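Local coordinates for SusD superfamily protein (Parabacteroides distasonis, PDB 3OTN), which probably binds carbohydrate nutrients at the cell surface as an outer-membrane member of the SusD family, at residues A[73-84]-A[462-470]. Residues are numbered along the deposited sequence; the frame is centred on the assembly and turned at random. Where two conformers were deposited one is given.
Sequences SDRSLYIEDWWQ and LFPIPLSER. With ACT (acetate ion), chain E.
Trp83, in the first turns of helix 79-100, packs against Ile465, Pro466 and Glu469, at and just before the start of helix 467-472. Its CB sits 4.1 Å from Pro466 CG. With CG anti to the backbone N (chi1 -174°), the indole reaches out past the proline to Glu469 and Ile465. Trp83 CD1 lies 3.4 Å from Glu469 CG, which makes a CH-pi contact over the five-membered ring. The bent glutamate chain then carries its carboxylate past Trp83 CD1, its plane turned 32° from the indole. Trp83 NE1 donates a bent bond, in the ring plane, to O of an acetate ion probably from the crystallisation liquor (3.0 Å). At the far rim Trp83 CZ3 meets Ile465 CD1 at 3.7 Å, and Phe133 of helix 108-133 packs edge-to-face with the ring. Cut back to an alanine, the position would probably gape beside Ile465 and Pro466 and leave Glu469 CG without the ring it lies over. One turn back, Ile79 packs against Phe463, Pro464 and Pro466. Leu467 N donates a nearly straight bond to Asp74 O (2.9 Å), tying the type I turn 73-76 to helix 467-472. In the conformer given, Ser468 OG donates to Glu80 OE2 from the anti side, somewhat out of plane (2.9 Å); Glu80's second conformer leaves this in doubt. A water donates to Asp74 OD2. An apolar seam with polar margins thus fastens the C-terminal segment to the N-terminal helical part of this SusD fold.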
ATOM      1  N   SER A  73      13.474  16.303   3.773  1.00 21.59           N
ATOM      2  CA  SER A  73      14.089  17.189   2.765  1.00 23.18           C
ATOM      3  C   SER A  73      14.232  16.445   1.449  1.00 21.31           C
ATOM      4  O   SER A  73      13.922  15.233   1.355  1.00 19.59           O
ATOM      5  CB  SER A  73      15.474  17.666   3.234  1.00 24.80           C
ATOM      6  OG  SER A  73      16.455  16.650   3.089  1.00 23.88           O
ATOM      7  N   ASP A  74      14.730  17.159   0.436  1.00 20.31           N
ATOM      8  CA  ASP A  74      14.993  16.536  -0.864  1.00 20.02           C
ATOM      9  C   ASP A  74      16.115  15.481  -0.809  1.00 20.87           C
ATOM     10  O   ASP A  74      16.300  14.755  -1.757  1.00 21.10           O
ATOM     11  CB  ASP A  74      15.273  17.603  -1.940  1.00 21.01           C
ATOM     12  CG  ASP A  74      16.396  18.530  -1.583  1.00 27.22           C
ATOM     13  OD1 ASP A  74      17.128  18.272  -0.584  1.00 24.02           O
ATOM     14  OD2 ASP A  74      16.521  19.547  -2.307  1.00 29.53           O
ATOM     15  N   ARG A  75      16.861  15.427   0.293  1.00 21.61           N
ATOM     16  CA  ARG A  75      17.865  14.383   0.544  1.00 24.78           C
ATOM     17  C   ARG A  75      17.350  13.209   1.407  1.00 24.06           C
ATOM     18  O   ARG A  75      18.101  12.273   1.660  1.00 21.70           O
ATOM     19  CB  ARG A  75      19.084  14.980   1.240  1.00 22.64           C
ATOM     20  CG  ARG A  75      19.916  15.843   0.356  1.00 23.59           C
ATOM     21  CD  ARG A  75      21.005  16.524   1.181  1.00 23.75           C
ATOM     22  NE  ARG A  75      21.788  17.403   0.338  1.00 34.41           N
ATOM     23  CZ  ARG A  75      22.759  17.012  -0.486  1.00 28.68           C
ATOM     24  NH1 ARG A  75      23.133  15.733  -0.567  1.00 29.55           N
ATOM     25  NH2 ARG A  75      23.402  17.927  -1.192  1.00 28.12           N
ATOM     26  N   SER A  76      16.105  13.243   1.866  1.00 21.59           N
ATOM     27  CA  SER A  76      15.590  12.117   2.690  1.00 22.98           C
ATOM     28  C   SER A  76      15.584  10.775   1.942  1.00 21.68           C
ATOM     29  O   SER A  76      15.587  10.706   0.715  1.00 22.77           O
ATOM     30  CB  SER A  76      14.216  12.452   3.251  1.00 23.51           C
ATOM     31  OG  SER A  76      14.351  13.519   4.213  1.00 24.90           O
ATOM     32  N   LEU A  77      15.622   9.700   2.700  1.00 22.53           N
ATOM     33  CA  LEU A  77      15.555   8.368   2.145  1.00 21.81           C
ATOM     34  C   LEU A  77      14.217   8.049   1.482  1.00 22.39           C
ATOM     35  O   LEU A  77      13.208   8.756   1.661  1.00 22.05           O
ATOM     36  CB  LEU A  77      15.864   7.345   3.250  1.00 22.07           C
ATOM     37  CG  LEU A  77      17.253   7.405   3.895  1.00 25.71           C
ATOM     38  CD1 LEU A  77      17.369   6.374   4.989  1.00 33.98           C
ATOM     39  CD2 LEU A  77      18.350   7.225   2.838  1.00 24.21           C
ATOM     40  N   TYR A  78      14.224   6.956   0.717  1.00 22.67           N
ATOM     41  CA  TYR A  78      13.049   6.343   0.070  1.00 19.40           C
ATOM     42  C   TYR A  78      12.518   7.054  -1.151  1.00 19.06           C
ATOM     43  O   TYR A  78      12.113   6.399  -2.107  1.00 22.48           O
ATOM     44  CB  TYR A  78      11.909   6.079   1.075  1.00 20.56           C
ATOM     45  CG  TYR A  78      12.414   5.619   2.409  1.00 16.15           C
ATOM     46  CD1 TYR A  78      13.201   4.489   2.494  1.00 21.27           C
ATOM     47  CD2 TYR A  78      12.185   6.355   3.581  1.00 21.64           C
ATOM     48  CE1 TYR A  78      13.737   4.070   3.687  1.00 22.59           C
ATOM     49  CE2 TYR A  78      12.725   5.923   4.830  1.00 20.83           C
ATOM     50  CZ  TYR A  78      13.500   4.766   4.857  1.00 24.48           C
ATOM     51  OH  TYR A  78      14.079   4.280   6.030  1.00 25.46           O
ATOM     52  N   ILE A  79      12.442   8.387  -1.112  1.00 20.85           N
ATOM     53  CA  ILE A  79      11.847   9.144  -2.182  1.00 19.25           C
ATOM     54  C   ILE A  79      12.561   8.894  -3.546  1.00 20.16           C
ATOM     55  O   ILE A  79      11.903   8.839  -4.578  1.00 19.26           O
ATOM     56  CB  ILE A  79      11.710  10.675  -1.859  1.00 23.39           C
ATOM     57  CG1 ILE A  79      13.082  11.320  -1.611  1.00 21.41           C
ATOM     58  CG2 ILE A  79      10.727  10.909  -0.662  1.00 17.83           C
ATOM     59  CD1 ILE A  79      13.027  12.780  -1.287  1.00 17.10           C
ATOM     60  N   GLU A  80      13.881   8.729  -3.555  1.00 18.98           N
ATOM     61  CA  GLU A  80      14.608   8.427  -4.798  0.50 19.58           C
ATOM     62  C   GLU A  80      14.163   7.108  -5.403  1.00 19.41           C
ATOM     63  O   GLU A  80      13.984   7.002  -6.612  1.00 17.67           O
ATOM     64  CB  GLU A  80      16.126   8.357  -4.562  0.50 21.14           C
ATOM     65  CG  GLU A  80      16.769   9.684  -4.577  0.50 15.88           C
ATOM     66  CD  GLU A  80      18.222   9.644  -4.168  0.50 20.98           C
ATOM     67  OE1 GLU A  80      18.516   9.328  -2.986  0.50 20.98           O
ATOM     68  OE2 GLU A  80      19.048   9.990  -5.029  0.50 14.18           O
ATOM     69  N   ASP A  81      14.017   6.097  -4.547  1.00 17.26           N
ATOM     70  CA  ASP A  81      13.665   4.737  -4.988  1.00 21.19           C
ATOM     71  C   ASP A  81      12.261   4.733  -5.587  1.00 20.14           C
ATOM     72  O   ASP A  81      12.021   4.124  -6.623  1.00 15.53           O
ATOM     73  CB  ASP A  81      13.738   3.758  -3.803  1.00 19.11           C
ATOM     74  CG  ASP A  81      15.087   3.827  -3.086  1.00 26.27           C
ATOM     75  OD1 ASP A  81      15.999   3.120  -3.519  1.00 25.43           O
ATOM     76  OD2 ASP A  81      15.251   4.651  -2.159  1.00 29.11           O
ATOM     77  N   TRP A  82      11.354   5.432  -4.915  1.00 19.09           N
ATOM     78  CA  TRP A  82       9.987   5.511  -5.364  1.00 18.72           C
ATOM     79  C   TRP A  82       9.892   6.222  -6.700  1.00 20.26           C
ATOM     80  O   TRP A  82       9.213   5.725  -7.587  1.00 20.19           O
ATOM     81  CB  TRP A  82       9.071   6.190  -4.353  1.00 18.22           C
ATOM     82  CG  TRP A  82       8.562   5.311  -3.271  1.00 13.52           C
ATOM     83  CD1 TRP A  82       9.051   5.198  -2.000  1.00 18.42           C
ATOM     84  CD2 TRP A  82       7.426   4.462  -3.337  1.00 15.81           C
ATOM     85  NE1 TRP A  82       8.300   4.305  -1.272  1.00 20.06           N
ATOM     86  CE2 TRP A  82       7.294   3.834  -2.075  1.00 22.21           C
ATOM     87  CE3 TRP A  82       6.517   4.152  -4.339  1.00 13.60           C
ATOM     88  CZ2 TRP A  82       6.263   2.932  -1.789  1.00 19.62           C
ATOM     89  CZ3 TRP A  82       5.500   3.229  -4.062  1.00 20.31           C
ATOM     90  CH2 TRP A  82       5.370   2.657  -2.783  1.00 17.90           C
ATOM     91  N   TRP A  83      10.586   7.351  -6.847  1.00 17.84           N
ATOM     92  CA  TRP A  83      10.554   8.093  -8.117  1.00 19.29           C
ATOM     93  C   TRP A  83      11.184   7.309  -9.278  1.00 17.57           C
ATOM     94  O   TRP A  83      10.585   7.148 -10.306  1.00 18.76           O
ATOM     95  CB  TRP A  83      11.290   9.423  -7.960  1.00 18.73           C
ATOM     96  CG  TRP A  83      11.218  10.325  -9.139  1.00 17.53           C
ATOM     97  CD1 TRP A  83      12.024  10.311 -10.237  1.00 15.90           C
ATOM     98  CD2 TRP A  83      10.321  11.401  -9.311  1.00 16.37           C
ATOM     99  NE1 TRP A  83      11.673  11.317 -11.106  1.00 22.14           N
ATOM    100  CE2 TRP A  83      10.614  12.001 -10.571  1.00 18.05           C
ATOM    101  CE3 TRP A  83       9.266  11.915  -8.545  1.00 18.74           C
ATOM    102  CZ2 TRP A  83       9.899  13.098 -11.061  1.00 21.34           C
ATOM    103  CZ3 TRP A  83       8.541  13.018  -9.040  1.00 21.34           C
ATOM    104  CH2 TRP A  83       8.878  13.600 -10.280  1.00 22.35           C
ATOM    105  N   GLN A  84      12.401   6.853  -9.090  1.00 20.65           N
ATOM    106  CA  GLN A  84      13.145   6.174 -10.155  1.00 21.99           C
ATOM    107  C   GLN A  84      12.470   4.872 -10.585  1.00 21.01           C
ATOM    108  O   GLN A  84      12.359   4.612 -11.791  1.00 20.87           O
ATOM    109  CB  GLN A  84      14.580   5.902  -9.724  1.00 22.16           C
ATOM    110  CG  GLN A  84      15.393   7.142  -9.508  1.00 28.88           C
ATOM    111  CD  GLN A  84      16.806   6.871  -8.981  1.00 42.42           C
ATOM    112  OE1 GLN A  84      17.222   5.720  -8.807  1.00 44.01           O
ATOM    113  NE2 GLN A  84      17.552   7.946  -8.744  1.00 51.95           N
ATOM    114  N   LEU A 462       2.655  16.561   0.950  1.00 20.15           N
ATOM    115  CA  LEU A 462       3.406  15.892  -0.110  1.00 20.11           C
ATOM    116  C   LEU A 462       4.835  15.635   0.342  1.00 18.67           C
ATOM    117  O   LEU A 462       5.316  16.267   1.279  1.00 18.11           O
ATOM    118  CB  LEU A 462       3.427  16.761  -1.375  1.00 21.31           C
ATOM    119  CG  LEU A 462       2.085  16.974  -2.073  1.00 20.15           C
ATOM    120  CD1 LEU A 462       2.201  18.026  -3.182  1.00 22.11           C
ATOM    121  CD2 LEU A 462       1.516  15.668  -2.623  1.00 21.30           C
ATOM    122  N   PHE A 463       5.490  14.689  -0.324  1.00 20.35           N
ATOM    123  CA  PHE A 463       6.905  14.438  -0.146  1.00 18.42           C
ATOM    124  C   PHE A 463       7.672  15.216  -1.193  1.00 19.44           C
ATOM    125  O   PHE A 463       7.123  15.558  -2.239  1.00 18.58           O
ATOM    126  CB  PHE A 463       7.240  12.936  -0.210  1.00 17.82           C
ATOM    127  CG  PHE A 463       6.824  12.190   1.025  1.00 18.83           C
ATOM    128  CD1 PHE A 463       7.486  12.409   2.240  1.00 23.98           C
ATOM    129  CD2 PHE A 463       5.790  11.294   0.998  1.00 25.62           C
ATOM    130  CE1 PHE A 463       7.097  11.759   3.380  1.00 25.77           C
ATOM    131  CE2 PHE A 463       5.407  10.625   2.168  1.00 25.53           C
ATOM    132  CZ  PHE A 463       6.057  10.847   3.324  1.00 22.36           C
ATOM    133  N   PRO A 464       8.956  15.496  -0.919  1.00 20.30           N
ATOM    134  CA  PRO A 464       9.728  16.292  -1.859  1.00 21.79           C
ATOM    135  C   PRO A 464      10.111  15.512  -3.106  1.00 20.54           C
ATOM    136  O   PRO A 464      10.265  14.268  -3.064  1.00 19.53           O
ATOM    137  CB  PRO A 464      11.022  16.627  -1.075  1.00 23.18           C
ATOM    138  CG  PRO A 464      10.914  16.001   0.222  1.00 23.47           C
ATOM    139  CD  PRO A 464       9.752  15.090   0.252  1.00 21.83           C
ATOM    140  N   ILE A 465      10.327  16.242  -4.182  1.00 22.21           N
ATOM    141  CA  ILE A 465      10.939  15.682  -5.374  1.00 20.13           C
ATOM    142  C   ILE A 465      12.398  15.487  -4.961  1.00 18.11           C
ATOM    143  O   ILE A 465      12.967  16.382  -4.379  1.00 18.28           O
ATOM    144  CB  ILE A 465      10.849  16.627  -6.572  1.00 22.81           C
ATOM    145  CG1 ILE A 465       9.399  17.106  -6.819  1.00 25.33           C
ATOM    146  CG2 ILE A 465      11.425  15.960  -7.816  1.00 24.96           C
ATOM    147  CD1 ILE A 465       8.327  16.002  -6.861  1.00 21.06           C
ATOM    148  N   PRO A 466      12.991  14.308  -5.225  1.00 19.29           N
ATOM    149  CA  PRO A 466      14.392  14.046  -4.836  1.00 19.39           C
ATOM    150  C   PRO A 466      15.399  15.000  -5.431  1.00 22.83           C
ATOM    151  O   PRO A 466      15.313  15.330  -6.617  1.00 19.63           O
ATOM    152  CB  PRO A 466      14.661  12.652  -5.415  1.00 21.93           C
ATOM    153  CG  PRO A 466      13.397  12.022  -5.533  1.00 22.61           C
ATOM    154  CD  PRO A 466      12.370  13.101  -5.802  1.00 21.38           C
ATOM    155  N   LEU A 467      16.369  15.395  -4.618  1.00 21.58           N
ATOM    156  CA  LEU A 467      17.410  16.279  -5.034  1.00 23.56           C
ATOM    157  C   LEU A 467      18.115  15.730  -6.261  1.00 24.39           C
ATOM    158  O   LEU A 467      18.361  16.486  -7.174  1.00 22.96           O
ATOM    159  CB  LEU A 467      18.443  16.497  -3.923  1.00 23.46           C
ATOM    160  CG  LEU A 467      19.573  17.489  -4.255  1.00 22.62           C
ATOM    161  CD1 LEU A 467      19.019  18.847  -4.674  1.00 25.63           C
ATOM    162  CD2 LEU A 467      20.540  17.625  -3.044  1.00 27.61           C
ATOM    163  N   SER A 468      18.416  14.423  -6.299  1.00 22.43           N
ATOM    164  CA  SER A 468      19.095  13.867  -7.462  1.00 22.13           C
ATOM    165  C   SER A 468      18.350  14.131  -8.789  1.00 21.42           C
ATOM    166  O   SER A 468      18.974  14.451  -9.816  1.00 22.77           O
ATOM    167  CB  SER A 468      19.323  12.349  -7.299  1.00 21.31           C
ATOM    168  OG  SER A 468      18.098  11.683  -7.158  1.00 25.58           O
ATOM    169  N   GLU A 469      17.034  13.967  -8.762  1.00 19.94           N
ATOM    170  CA  GLU A 469      16.181  14.197  -9.934  1.00 21.65           C
ATOM    171  C   GLU A 469      16.169  15.660 -10.358  1.00 22.20           C
ATOM    172  O   GLU A 469      16.291  15.951 -11.548  1.00 23.40           O
ATOM    173  CB  GLU A 469      14.770  13.731  -9.650  1.00 22.16           C
ATOM    174  CG  GLU A 469      14.664  12.218  -9.437  1.00 26.01           C
ATOM    175  CD  GLU A 469      15.073  11.399 -10.677  1.00 27.55           C
ATOM    176  OE1 GLU A 469      14.873  11.854 -11.844  1.00 29.42           O
ATOM    177  OE2 GLU A 469      15.578  10.296 -10.477  1.00 28.67           O
ATOM    178  N   ARG A 470      16.114  16.564  -9.380  1.00 22.71           N
ATOM    179  CA  ARG A 470      16.107  18.014  -9.649  0.50 23.08           C
ATOM    180  C   ARG A 470      17.449  18.504 -10.174  1.00 23.20           C
ATOM    181  O   ARG A 470      17.486  19.378 -11.033  1.00 24.06           O
ATOM    182  CB  ARG A 470      15.706  18.813  -8.405  0.50 24.07           C
ATOM    183  CG  ARG A 470      14.377  18.364  -7.837  0.50 24.33           C
ATOM    184  CD  ARG A 470      13.402  19.495  -7.654  0.50 25.25           C
ATOM    185  NE  ARG A 470      13.881  20.517  -6.739  0.50 30.64           N
ATOM    186  CZ  ARG A 470      13.892  21.810  -7.020  0.50 29.39           C
ATOM    187  NH1 ARG A 470      13.410  22.246  -8.171  0.50 32.11           N
ATOM    188  NH2 ARG A 470      14.334  22.672  -6.125  0.50 34.12           N
TER
HETATM  189  C   ACT E 603      11.287  11.565 -14.669  1.00 44.44           C
HETATM  190  O   ACT E 603      11.674  12.447 -13.857  1.00 39.80           O
HETATM  191  OXT ACT E 603      12.077  10.648 -15.061  1.00 43.59           O
HETATM  192  CH3 ACT E 603       9.897  11.599 -15.162  1.00 43.32           C
HETATM  193  O   HOH W   1      14.423  20.849  -3.379  1.00 35.01           O